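Local coordinates for protein ectonucleotide pyrophosphatase/phosphodiesterase family member 5 (Mus musculus, PDB 5VEO) that probably hydrolyses phosphodiester bonds, with limited activity on nucleotides, at a zinc-containing active site of the alkaline phosphatase superfamily, at residues Ile220-His225 against Pro336-His341; Asn216-Val221 against Pro343-Asn348. The protein carries 1 engineered substitution. All coordinates share one frame; numbering follows the deposited sequence.

Interaction 1. Residues Ile220-His225 against Pro336-His341. With ZN (zinc ion), chain E; AMP (adenosine monophosphate), chain Q.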
loop_
_atom_site.group_PDB
_atom_site.type_symbol
_atom_site.label_atom_id
_atom_site.label_comp_id
_atom_site.label_asym_id
_atom_site.label_seq_id
_atom_site.Cartn_x
_atom_site.Cartn_y
_atom_site.Cartn_z
ATOM N N ILE A 220 7.975 0.994 -13.154
ATOM C CA ILE A 220 6.571 1.133 -12.787
ATOM C C ILE A 220 6.560 1.994 -11.540
ATOM O O ILE A 220 7.193 1.641 -10.543
ATOM C CB ILE A 220 5.907 -0.232 -12.547
ATOM C CG1 ILE A 220 5.937 -1.066 -13.845
ATOM C CG2 ILE A 220 4.487 -0.053 -11.982
ATOM C CD1 ILE A 220 5.509 -2.474 -13.689
ATOM N N VAL A 221 5.872 3.138 -11.601
ATOM C CA VAL A 221 5.821 4.083 -10.496
ATOM C C VAL A 221 4.386 4.100 -9.983
ATOM O O VAL A 221 3.459 4.458 -10.723
ATOM C CB VAL A 221 6.272 5.491 -10.913
ATOM C CG1 VAL A 221 6.178 6.459 -9.729
ATOM C CG2 VAL A 221 7.692 5.445 -11.476
ATOM N N THR A 222 4.192 3.729 -8.728
ATOM C CA THR A 222 2.841 3.677 -8.194
ATOM C C THR A 222 2.884 3.999 -6.705
ATOM O O THR A 222 3.822 4.645 -6.221
ATOM C CB THR A 222 2.192 2.324 -8.566
ATOM O OG1 THR A 222 0.791 2.344 -8.252
ATOM C CG2 THR A 222 2.864 1.138 -7.893
ATOM N N SER A 223 1.833 3.620 -5.998
ATOM C CA SER A 223 1.702 3.913 -4.581
ATOM C C SER A 223 0.688 2.946 -3.989
ATOM O O SER A 223 0.071 2.135 -4.696
ATOM C CB SER A 223 1.294 5.371 -4.377
ATOM O OG SER A 223 1.330 5.754 -3.024
ATOM N N ASP A 224 0.548 3.024 -2.674
ATOM C CA ASP A 224 -0.368 2.167 -1.939
ATOM C C ASP A 224 -1.772 2.750 -1.799
ATOM O O ASP A 224 -2.727 1.985 -1.678
ATOM C CB ASP A 224 0.201 1.830 -0.555
ATOM C CG ASP A 224 0.685 3.034 0.253
ATOM O OD1 ASP A 224 0.844 4.176 -0.256
ATOM O OD2 ASP A 224 0.929 2.805 1.476
ATOM N N HIS A 225 -1.910 4.070 -1.801
ATOM C CA HIS A 225 -3.191 4.739 -1.548
ATOM C C HIS A 225 -2.992 6.241 -1.675
ATOM O O HIS A 225 -1.855 6.725 -1.851
ATOM C CB HIS A 225 -3.711 4.430 -0.133
ATOM C CG HIS A 225 -2.712 4.801 0.908
ATOM N ND1 HIS A 225 -2.432 6.114 1.240
ATOM C CD2 HIS A 225 -1.798 4.044 1.562
ATOM C CE1 HIS A 225 -1.395 6.140 2.064
ATOM N NE2 HIS A 225 -1.004 4.896 2.284
ATOM N N PRO A 336 -4.288 5.504 -5.721
ATOM C CA PRO A 336 -2.908 5.898 -5.995
ATOM C C PRO A 336 -2.649 6.200 -7.462
ATOM O O PRO A 336 -3.334 5.705 -8.351
ATOM C CB PRO A 336 -2.130 4.637 -5.615
ATOM C CG PRO A 336 -3.067 3.533 -6.024
ATOM C CD PRO A 336 -4.455 4.048 -5.691
ATOM N N ILE A 337 -1.545 6.913 -7.695
ATOM C CA ILE A 337 -1.015 7.069 -9.046
ATOM C C ILE A 337 -0.572 5.721 -9.597
ATOM O O ILE A 337 -0.178 4.803 -8.848
ATOM C CB ILE A 337 0.189 8.024 -9.111
ATOM C CG1 ILE A 337 1.275 7.560 -8.132
ATOM C CG2 ILE A 337 -0.227 9.447 -8.999
ATOM C CD1 ILE A 337 2.660 8.009 -8.468
ATOM N N PHE A 338 -0.572 5.621 -10.926
ATOM C CA PHE A 338 0.100 4.524 -11.625
ATOM C C PHE A 338 0.599 5.022 -12.975
ATOM O O PHE A 338 -0.193 5.502 -13.800
ATOM C CB PHE A 338 -0.831 3.326 -11.819
ATOM C CG PHE A 338 -0.171 2.147 -12.476
ATOM C CD1 PHE A 338 0.289 1.089 -11.713
ATOM C CD2 PHE A 338 -0.002 2.100 -13.857
ATOM C CE1 PHE A 338 0.914 -0.006 -12.320
ATOM C CE2 PHE A 338 0.612 1.031 -14.454
ATOM C CZ PHE A 338 1.074 -0.030 -13.681
ATOM N N LEU A 339 1.899 4.879 -13.211
ATOM C CA LEU A 339 2.472 5.200 -14.507
ATOM C C LEU A 339 3.675 4.298 -14.731
ATOM O O LEU A 339 4.211 3.723 -13.791
ATOM C CB LEU A 339 2.829 6.687 -14.616
ATOM C CG LEU A 339 3.872 7.390 -13.770
ATOM C CD1 LEU A 339 4.191 8.777 -14.369
ATOM C CD2 LEU A 339 3.400 7.534 -12.315
ATOM N N ALA A 340 4.090 4.160 -15.985
ATOM C CA ALA A 340 5.205 3.256 -16.245
ATOM C C ALA A 340 5.884 3.607 -17.559
ATOM O O ALA A 340 5.292 4.225 -18.450
ATOM C CB ALA A 340 4.736 1.808 -16.269
ATOM N N HIS A 341 7.146 3.182 -17.662
ATOM C CA HIS A 341 7.961 3.401 -18.850
ATOM C C HIS A 341 8.874 2.209 -19.037
ATOM O O HIS A 341 9.455 1.728 -18.071
ATOM C CB HIS A 341 8.830 4.650 -18.721
ATOM C CG HIS A 341 9.914 4.724 -19.749
ATOM N ND1 HIS A 341 11.135 4.105 -19.583
ATOM C CD2 HIS A 341 9.952 5.323 -20.963
ATOM C CE1 HIS A 341 11.880 4.321 -20.657
ATOM N NE2 HIS A 341 11.185 5.053 -21.508
HETATM ZN ZN ZN E . 0.940 4.373 2.715
HETATM P P AMP Q . 0.812 4.016 6.014
HETATM O O1P AMP Q . -0.241 2.966 6.200
HETATM O O2P AMP Q . 0.484 5.293 6.796
HETATM O O3P AMP Q . 1.090 4.336 4.547
HETATM O "O5'" AMP Q . 2.193 3.462 6.605
HETATM C "C5'" AMP Q . 3.427 3.997 6.105
HETATM C "C4'" AMP Q . 4.506 4.102 7.147
HETATM O "O4'" AMP Q . 5.020 2.800 7.396
HETATM C "C3'" AMP Q . 5.708 4.931 6.690
HETATM O "O3'" AMP Q . 5.731 6.176 7.352
HETATM C "C2'" AMP Q . 6.934 4.100 7.085
HETATM O "O2'" AMP Q . 7.899 4.785 7.836
HETATM C "C1'" AMP Q . 6.337 2.946 7.864
HETATM N N9 AMP Q . 7.037 1.698 7.657
HETATM C C8 AMP Q . 7.156 1.001 6.514
HETATM N N7 AMP Q . 7.870 -0.130 6.740
HETATM C C5 AMP Q . 8.188 -0.124 8.061
HETATM C C6 AMP Q . 8.920 -1.011 8.988
HETATM N N6 AMP Q . 9.467 -2.152 8.532
HETATM N N1 AMP Q . 9.021 -0.650 10.280
HETATM C C2 AMP Q . 8.481 0.482 10.766
HETATM N N3 AMP Q . 7.792 1.340 9.996
HETATM C C4 AMP Q . 7.642 1.080 8.657
#
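The zinc and AMP site lies at the C-terminal end of strand 218-222, in the central sheet of the alkaline phosphatase-like fold. Asp224 OD2 and His225 NE2 bind the zinc at 2.0 and 2.1 Å. Asp22 and AMP O3P complete the set of ligands, and O3P lies in plane at the edge of the His225 ring. Asp224 OD1 is held by the backbone N of Gly23.

Behind the metal, the strand pairs antiparallel with 338-341. Val221 and Leu339 form the hydrogen-bonded pair. Val221 N points almost straight at Leu339 O, 2.8 Å away, and Leu339 N returns a bond to Val221 O. Past this pair, Thr222 OG1 sits anti to its backbone N (chi1 -170°). Thr222 OG1 gives its proton to Ile337 O at 2.7 Å, in the carbonyl plane. OG1 also lies at the edge of the Phe338 ring. An alanine here lacks the hydroxyl, so the bond to Ile337 O is gone, and the join between the strands just before the metal ligands would probably be looser.

Ile220 CG2 meets Phe338 CE1 obliquely at 3.6 Å, on the same face as Ala340. On the other face Val221 CB packs against Leu339 CD2, 3.8 Å away. Strand 218-222 also bonds to strand 16-21. Helix 35-42 covers Ile337 and Leu339, while Phe338 and Ala340 reach strand 45-51.

Interaction 2. Residues Asn216-Val221 against Pro343-Asn348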
loop_
_atom_site.group_PDB
_atom_site.type_symbol
_atom_site.label_atom_id
_atom_site.label_comp_id
_atom_site.label_asym_id
_atom_site.label_seq_id
_atom_site.Cartn_x
_atom_site.Cartn_y
_atom_site.Cartn_z
ATOM N N ASN A 216 16.111 -0.513 -20.912
ATOM C CA ASN A 216 15.922 -1.954 -20.781
ATOM C C ASN A 216 15.373 -2.385 -19.432
ATOM O O ASN A 216 15.374 -3.591 -19.139
ATOM C CB ASN A 216 17.218 -2.736 -21.047
ATOM C CG ASN A 216 18.413 -2.123 -20.402
ATOM O OD1 ASN A 216 18.840 -2.536 -19.325
ATOM N ND2 ASN A 216 18.971 -1.121 -21.059
ATOM N N VAL A 217 14.948 -1.451 -18.589
ATOM C CA VAL A 217 14.216 -1.761 -17.368
ATOM C C VAL A 217 12.823 -1.198 -17.549
ATOM O O VAL A 217 12.683 -0.068 -18.007
ATOM C CB VAL A 217 14.880 -1.138 -16.131
ATOM C CG1 VAL A 217 13.952 -1.245 -14.907
ATOM C CG2 VAL A 217 16.237 -1.791 -15.873
ATOM N N ASN A 218 11.809 -1.987 -17.223
ATOM C CA ASN A 218 10.433 -1.492 -17.173
ATOM C C ASN A 218 10.230 -0.866 -15.798
ATOM O O ASN A 218 10.204 -1.582 -14.790
ATOM C CB ASN A 218 9.453 -2.627 -17.424
ATOM C CG ASN A 218 9.577 -3.183 -18.836
ATOM O OD1 ASN A 218 9.173 -2.538 -19.792
ATOM N ND2 ASN A 218 10.191 -4.355 -18.965
ATOM N N LEU A 219 10.136 0.467 -15.767
ATOM C CA LEU A 219 9.956 1.234 -14.542
ATOM C C LEU A 219 8.464 1.445 -14.300
ATOM O O LEU A 219 7.775 2.013 -15.146
ATOM C CB LEU A 219 10.670 2.579 -14.647
ATOM C CG LEU A 219 10.427 3.600 -13.546
ATOM C CD1 LEU A 219 10.923 3.056 -12.205
ATOM C CD2 LEU A 219 11.108 4.898 -13.877
ATOM N N ILE A 220 7.975 0.994 -13.154
ATOM C CA ILE A 220 6.571 1.133 -12.787
ATOM C C ILE A 220 6.560 1.994 -11.540
ATOM O O ILE A 220 7.193 1.641 -10.543
ATOM C CB ILE A 220 5.907 -0.232 -12.547
ATOM C CG1 ILE A 220 5.937 -1.066 -13.845
ATOM C CG2 ILE A 220 4.487 -0.053 -11.982
ATOM C CD1 ILE A 220 5.509 -2.474 -13.689
ATOM N N VAL A 221 5.872 3.138 -11.601
ATOM C CA VAL A 221 5.821 4.083 -10.496
ATOM C C VAL A 221 4.386 4.100 -9.983
ATOM O O VAL A 221 3.459 4.458 -10.723
ATOM C CB VAL A 221 6.272 5.491 -10.913
ATOM C CG1 VAL A 221 6.178 6.459 -9.729
ATOM C CG2 VAL A 221 7.692 5.445 -11.476
ATOM N N PRO A 343 10.680 -0.846 -22.220
ATOM C CA PRO A 343 10.588 -1.495 -23.532
ATOM C C PRO A 343 9.320 -2.311 -23.713
ATOM O O PRO A 343 8.850 -2.465 -24.847
ATOM C CB PRO A 343 11.855 -2.362 -23.579
ATOM C CG PRO A 343 12.287 -2.510 -22.172
ATOM C CD PRO A 343 11.855 -1.276 -21.446
ATOM N N ALA A 344 8.725 -2.807 -22.633
ATOM C CA ALA A 344 7.492 -3.575 -22.723
ATOM C C ALA A 344 6.232 -2.712 -22.740
ATOM O O ALA A 344 5.144 -3.245 -22.993
ATOM C CB ALA A 344 7.393 -4.554 -21.552
ATOM N N PHE A 345 6.351 -1.415 -22.495
ATOM C CA PHE A 345 5.190 -0.544 -22.333
ATOM C C PHE A 345 4.972 0.366 -23.538
ATOM O O PHE A 345 5.918 0.790 -24.207
ATOM C CB PHE A 345 5.353 0.294 -21.065
ATOM C CG PHE A 345 5.045 -0.460 -19.812
ATOM C CD1 PHE A 345 6.053 -0.862 -18.950
ATOM C CD2 PHE A 345 3.736 -0.795 -19.508
ATOM C CE1 PHE A 345 5.751 -1.557 -17.793
ATOM C CE2 PHE A 345 3.433 -1.497 -18.362
ATOM C CZ PHE A 345 4.457 -1.887 -17.501
ATOM N N ARG A 346 3.705 0.660 -23.812
ATOM C CA ARG A 346 3.375 1.630 -24.840
ATOM C C ARG A 346 3.906 3.006 -24.469
ATOM O O ARG A 346 4.352 3.252 -23.346
ATOM C CB ARG A 346 1.870 1.677 -25.055
ATOM C CG ARG A 346 1.352 0.394 -25.626
ATOM C CD ARG A 346 -0.143 0.299 -25.518
ATOM N NE ARG A 346 -0.809 1.154 -26.473
ATOM C CZ ARG A 346 -2.112 1.106 -26.737
ATOM N NH1 ARG A 346 -2.883 0.233 -26.102
ATOM N NH2 ARG A 346 -2.631 1.921 -27.662
ATOM N N LYS A 347 3.852 3.915 -25.437
ATOM C CA LYS A 347 4.347 5.274 -25.263
ATOM C C LYS A 347 3.225 6.276 -25.468
ATOM O O LYS A 347 2.479 6.189 -26.453
ATOM C CB LYS A 347 5.479 5.564 -26.240
ATOM C CG LYS A 347 6.720 4.724 -25.991
ATOM C CD LYS A 347 7.807 5.098 -26.998
ATOM C CE LYS A 347 8.988 5.827 -26.361
ATOM N NZ LYS A 347 8.767 7.315 -26.373
ATOM N N ASN A 348 3.137 7.246 -24.567
ATOM C CA ASN A 348 2.140 8.317 -24.603
ATOM C C ASN A 348 0.705 7.782 -24.577
ATOM O O ASN A 348 -0.177 8.288 -25.279
ATOM C CB ASN A 348 2.354 9.221 -25.824
ATOM C CG ASN A 348 1.764 10.584 -25.628
ATOM O OD1 ASN A 348 1.668 11.072 -24.495
ATOM N ND2 ASN A 348 1.336 11.217 -26.719
#
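The loop 343-348 links strand 338-341 to strand 349-355, and its first residues pack against the N-terminal part of strand 218-222. One side-chain amide carries the polar part of the contact. Asn218 has CG anti to its carbonyl carbon (chi1 -65°). CB of Asn218 points toward the loop, and OD1 meets its backbone. Asn218 OD1 accepts the backbone N-H of Ala344 at 2.9 Å. The donor lies in the amide plane, on a lone pair, and the N-H points at the oxygen with an angle of 156°. The other end of the amide is held too, since ND2 bonds to Gln14 OE1 and Lys15 O. These bonds at both ends fix the rotation of the group.

The same oxygen has carbon neighbours. Ala344 CB is 3.2 Å from Asn218 OD1, a close approach, and Pro343 CD comes within 3.4 Å of Asn218 OD1. The proline ring also reaches the residues before strand 218-222, with Pro343 CG 3.9 Å from Asn216 CA.

Phe345 supplies the apolar part of the contact. Phe345 CE1 lies 3.9 Å from Asn218 CB, and Phe345 CZ touches both CG1 and CD1 of Ile220 at 4.0 Å. The Ile220 and Phe345 side chains cross at about a right angle. Leu362 of helix 359-366 also packs on Phe345. This is loop-to-strand packing at the N-terminal end of an inner strand: a side-chain amide bonds a loop N-H and a phenylalanine joins the apolar layer between sheet and helix.

In the fold
Both interactions use strand 218-222, and their centres are 12 Å apart. Interaction 2 involves its beginning and interaction 1 its end. The partner segments follow each other much later in the chain, first 336-341 and then 343-348, because the loop of interaction 2 comes directly after strand 338-341. The two contacts also touch: His341 O and Leu219 N are 2.7 Å apart, a probable hydrogen bond, and Ala340 packs on Phe345. Interaction 1 is buried near the zinc, its centre about 11 Å from the centre of the chain. Interaction 2 is partly buried, its centre about 21 Å from that point. One central strand of the mixed sheet thus runs from a peripheral loop to the metal ligands.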